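Local coordinates for DNA-binding protein HU (Thermus thermophilus HB8, PDB 5EKA), which wraps and condenses DNA as a histone-like homodimer, stabilizing it against denaturation under extreme environmental conditions, at residues A[54-60]-A[79-85]. Coordinates in Å, arbitrary orientation, origin at the centre of the assembly. Numbering follows the deposited sequence.
Sequences TFEVRKR and TQYPAFK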
ATOM      1  N   THR A  54      -0.917   7.618  -2.590  1.00 19.74           N
ATOM      2  CA  THR A  54      -0.217   8.229  -1.459  1.00 19.51           C
ATOM      3  C   THR A  54      -0.862   7.829  -0.146  1.00 19.28           C
ATOM      4  O   THR A  54      -2.089   7.929   0.005  1.00 19.20           O
ATOM      5  CB  THR A  54      -0.227   9.746  -1.622  1.00 22.30           C
ATOM      6  OG1 THR A  54       0.369  10.069  -2.904  1.00 23.63           O
ATOM      7  CG2 THR A  54       0.487  10.481  -0.506  1.00 21.93           C
ATOM      8  N   PHE A  55      -0.019   7.443   0.812  1.00 17.59           N
ATOM      9  CA  PHE A  55      -0.481   7.292   2.185  1.00 16.89           C
ATOM     10  C   PHE A  55      -0.175   8.560   2.990  1.00 17.95           C
ATOM     11  O   PHE A  55       0.861   9.212   2.817  1.00 18.49           O
ATOM     12  CB  PHE A  55       0.208   6.110   2.855  1.00 16.58           C
ATOM     13  CG  PHE A  55      -0.046   4.786   2.209  1.00 17.52           C
ATOM     14  CD1 PHE A  55      -1.119   4.008   2.600  1.00 18.21           C
ATOM     15  CD2 PHE A  55       0.824   4.287   1.217  1.00 18.16           C
ATOM     16  CE1 PHE A  55      -1.326   2.750   2.064  1.00 18.94           C
ATOM     17  CE2 PHE A  55       0.593   3.037   0.687  1.00 20.04           C
ATOM     18  CZ  PHE A  55      -0.493   2.294   1.083  1.00 19.63           C
ATOM     19  N   GLU A  56      -1.065   8.883   3.908  1.00 18.90           N
ATOM     20  CA  GLU A  56      -0.866  10.052   4.729  1.00 20.81           C
ATOM     21  C   GLU A  56      -1.634   9.871   6.031  1.00 21.38           C
ATOM     22  O   GLU A  56      -2.499   9.029   6.137  1.00 22.59           O
ATOM     23  CB  GLU A  56      -1.372  11.296   3.994  1.00 24.23           C
ATOM     24  CG  GLU A  56      -2.899  11.378   3.819  1.00 28.44           C
ATOM     25  CD  GLU A  56      -3.340  12.457   2.831  1.00 35.31           C
ATOM     26  OE1 GLU A  56      -2.469  13.227   2.330  1.00 38.59           O
ATOM     27  OE2 GLU A  56      -4.572  12.537   2.566  1.00 39.68           O
ATOM     28  N   VAL A  57      -1.266  10.654   7.022  1.00 22.95           N
ATOM     29  CA  VAL A  57      -2.005  10.704   8.280  1.00 23.66           C
ATOM     30  C   VAL A  57      -2.977  11.855   8.230  1.00 25.29           C
ATOM     31  O   VAL A  57      -2.575  13.020   8.042  1.00 26.99           O
ATOM     32  CB  VAL A  57      -1.026  10.906   9.448  1.00 23.98           C
ATOM     33  CG1 VAL A  57      -1.783  11.048  10.772  1.00 24.45           C
ATOM     34  CG2 VAL A  57      -0.056   9.749   9.488  1.00 23.36           C
ATOM     35  N   ARG A  58      -4.254  11.548   8.416  1.00 25.41           N
ATOM     36  CA  ARG A  58      -5.282  12.581   8.406  1.00 27.63           C
ATOM     37  C   ARG A  58      -5.711  12.886   9.801  1.00 28.75           C
ATOM     38  O   ARG A  58      -5.590  12.037  10.677  1.00 27.16           O
ATOM     39  CB  ARG A  58      -6.442  12.138   7.550  1.00 28.62           C
ATOM     40  CG  ARG A  58      -6.022  12.081   6.103  1.00 28.10           C
ATOM     41  CD  ARG A  58      -7.196  11.865   5.163  1.00 30.30           C
ATOM     42  NE  ARG A  58      -6.687  11.528   3.828  1.00 30.83           N
ATOM     43  CZ  ARG A  58      -7.367  10.902   2.866  1.00 31.57           C
ATOM     44  NH1 ARG A  58      -8.623  10.496   3.048  1.00 31.66           N
ATOM     45  NH2 ARG A  58      -6.764  10.656   1.711  1.00 31.59           N
ATOM     46  N   LYS A  59      -6.158  14.118  10.023  1.00 30.88           N
ATOM     47  CA  LYS A  59      -6.592  14.529  11.346  1.00 33.82           C
ATOM     48  C   LYS A  59      -8.100  14.827  11.439  1.00 35.41           C
ATOM     49  O   LYS A  59      -8.746  15.250  10.478  1.00 35.72           O
ATOM     50  CB  LYS A  59      -5.760  15.723  11.799  1.00 36.82           C
ATOM     51  CG  LYS A  59      -4.320  15.364  12.094  1.00 38.94           C
ATOM     52  CD  LYS A  59      -3.431  16.571  12.355  1.00 43.50           C
ATOM     53  CE  LYS A  59      -2.025  16.374  11.792  1.00 43.57           C
ATOM     54  NZ  LYS A  59      -1.296  15.193  12.343  1.00 46.01           N
ATOM     55  N   ARG A  60      -8.663  14.513  12.594  1.00 44.60           N
ATOM     56  CA  ARG A  60      -9.992  14.951  12.925  1.00 44.84           C
ATOM     57  C   ARG A  60      -9.818  15.918  14.100  1.00 44.32           C
ATOM     58  O   ARG A  60      -9.227  15.561  15.099  1.00 42.89           O
ATOM     59  CB  ARG A  60     -10.862  13.762  13.341  0.70 45.25           C
ATOM     60  CG  ARG A  60     -10.711  12.495  12.494  0.70 46.15           C
ATOM     61  CD  ARG A  60     -11.797  11.481  12.860  0.70 47.36           C
ATOM     62  NE  ARG A  60     -11.701  10.199  12.148  0.70 48.48           N
ATOM     63  CZ  ARG A  60     -11.034   9.123  12.569  0.70 48.60           C
ATOM     64  NH1 ARG A  60     -10.344   9.137  13.710  0.70 47.54           N
ATOM     65  NH2 ARG A  60     -11.035   8.019  11.821  0.70 50.16           N
ATOM     66  N   THR A  79      -8.286  13.278  16.835  1.00 36.96           N
ATOM     67  CA  THR A  79      -7.756  11.961  16.526  1.00 35.18           C
ATOM     68  C   THR A  79      -7.024  12.046  15.202  1.00 32.36           C
ATOM     69  O   THR A  79      -7.136  13.004  14.483  1.00 32.53           O
ATOM     70  CB  THR A  79      -8.845  10.880  16.410  1.00 36.13           C
ATOM     71  OG1 THR A  79      -9.881  11.352  15.574  1.00 39.58           O
ATOM     72  CG2 THR A  79      -9.436  10.539  17.782  1.00 39.42           C
ATOM     73  N   GLN A  80      -6.207  11.047  14.926  1.00 29.99           N
ATOM     74  CA  GLN A  80      -5.514  11.022  13.641  1.00 28.09           C
ATOM     75  C   GLN A  80      -5.410   9.597  13.191  1.00 25.61           C
ATOM     76  O   GLN A  80      -5.376   8.693  14.014  1.00 24.54           O
ATOM     77  CB  GLN A  80      -4.157  11.717  13.715  1.00 30.36           C
ATOM     78  CG  GLN A  80      -3.143  11.101  14.643  1.00 30.82           C
ATOM     79  CD  GLN A  80      -1.884  11.965  14.815  1.00 33.93           C
ATOM     80  OE1 GLN A  80      -1.956  13.188  14.960  1.00 37.38           O
ATOM     81  NE2 GLN A  80      -0.727  11.324  14.813  1.00 34.52           N
ATOM     82  N   TYR A  81      -5.395   9.411  11.884  1.00 23.51           N
ATOM     83  CA  TYR A  81      -5.559   8.088  11.331  1.00 22.94           C
ATOM     84  C   TYR A  81      -4.894   7.976   9.965  1.00 21.02           C
ATOM     85  O   TYR A  81      -4.674   8.986   9.287  1.00 19.67           O
ATOM     86  CB  TYR A  81      -7.035   7.740  11.238  1.00 24.26           C
ATOM     87  CG  TYR A  81      -7.832   8.648  10.314  1.00 25.08           C
ATOM     88  CD1 TYR A  81      -8.075   8.276   9.006  1.00 26.08           C
ATOM     89  CD2 TYR A  81      -8.290   9.887  10.733  1.00 27.91           C
ATOM     90  CE1 TYR A  81      -8.790   9.097   8.151  1.00 26.47           C
ATOM     91  CE2 TYR A  81      -9.012  10.714   9.869  1.00 30.18           C
ATOM     92  CZ  TYR A  81      -9.232  10.314   8.581  1.00 29.98           C
ATOM     93  OH  TYR A  81      -9.942  11.125   7.709  1.00 32.10           O
ATOM     94  N   PRO A  82      -4.519   6.745   9.595  1.00 20.51           N
ATOM     95  CA  PRO A  82      -3.869   6.593   8.303  1.00 19.92           C
ATOM     96  C   PRO A  82      -4.894   6.525   7.182  1.00 20.32           C
ATOM     97  O   PRO A  82      -5.950   5.935   7.363  1.00 21.50           O
ATOM     98  CB  PRO A  82      -3.126   5.248   8.447  1.00 20.32           C
ATOM     99  CG  PRO A  82      -3.797   4.493   9.557  1.00 22.04           C
ATOM    100  CD  PRO A  82      -4.688   5.452  10.304  1.00 21.96           C
ATOM    101  N   ALA A  83      -4.533   7.034   6.009  1.00 19.16           N
ATOM    102  CA  ALA A  83      -5.411   6.974   4.867  1.00 19.11           C
ATOM    103  C   ALA A  83      -4.582   6.809   3.597  1.00 18.07           C
ATOM    104  O   ALA A  83      -3.392   7.140   3.571  1.00 20.39           O
ATOM    105  CB  ALA A  83      -6.252   8.216   4.783  1.00 20.54           C
ATOM    106  N   PHE A  84      -5.242   6.324   2.557  1.00 17.45           N
ATOM    107  CA  PHE A  84      -4.622   6.144   1.228  1.00 17.05           C
ATOM    108  C   PHE A  84      -5.444   6.870   0.188  1.00 18.19           C
ATOM    109  O   PHE A  84      -6.669   6.778   0.185  1.00 18.37           O
ATOM    110  CB  PHE A  84      -4.589   4.674   0.917  1.00 17.38           C
ATOM    111  CG  PHE A  84      -4.101   4.341  -0.446  1.00 17.18           C
ATOM    112  CD1 PHE A  84      -2.751   4.447  -0.770  1.00 18.21           C
ATOM    113  CD2 PHE A  84      -4.984   3.836  -1.374  1.00 18.07           C
ATOM    114  CE1 PHE A  84      -2.312   4.087  -2.023  1.00 18.71           C
ATOM    115  CE2 PHE A  84      -4.549   3.460  -2.635  1.00 19.08           C
ATOM    116  CZ  PHE A  84      -3.224   3.613  -2.970  1.00 18.53           C
ATOM    117  N   LYS A  85      -4.744   7.635  -0.658  1.00 17.89           N
ATOM    118  CA  LYS A  85      -5.357   8.352  -1.758  1.00 20.74           C
ATOM    119  C   LYS A  85      -4.862   7.677  -3.046  1.00 18.88           C
ATOM    120  O   LYS A  85      -3.684   7.842  -3.423  1.00 19.95           O
ATOM    121  CB  LYS A  85      -4.921   9.811  -1.749  1.00 24.38           C
ATOM    122  CG  LYS A  85      -5.530  10.566  -2.912  1.00 29.86           C
ATOM    123  CD  LYS A  85      -5.843  11.992  -2.571  1.00 35.29           C
ATOM    124  CE  LYS A  85      -6.858  12.554  -3.555  1.00 40.49           C
ATOM    125  NZ  LYS A  85      -6.402  12.464  -4.973  1.00 42.52           N
TER
HETATM  126  O   HOH W   1      -8.903   8.753   0.103  1.00 38.00           O
HETATM  127  O   HOH W   2     -10.429  10.296   5.235  1.00 41.07           O
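Strands 54-60 and 79-85 run antiparallel, with paired backbone hydrogen bonds at T54-K85, E56-A83, R58-Y81 and R60-T79. The side chains of these four pairs share one face. There the Y81 ring, turned back over strand 54-60 by its p chi1, lies between two arginines: R58 CB makes a CH-pi contact 3.9 Å from the ring centroid, and on the opposite face the R60 guanidinium stacks flat, planes at 13°. A chi4 of 91° turns this guanidinium out of line with the extended R60 chain and onto the ring, while R60 NH1 donates to T79 OG1 (2.9 Å). R58, extended through chi2 and chi3, passes over A83 (R58 NE to A83 CB 3.5 Å) and forms a salt bridge from NE to E56 OE2 (2.7 Å); a water joins R58 NH1 to Y81 OH. The two strands form the base of the beta arm of the HU fold, which, as in related HU proteins, probably wraps around DNA. On the other face, F55 (chi1 m) and F84 (chi1 t) converge, F55 CE1 to F84 CD1 3.6 Å; F55 also meets F84 of the second subunit edge-to-face, and F84 meets its F55 likewise. Q80 NE2 is hydrogen-bonded to V94 O of that subunit.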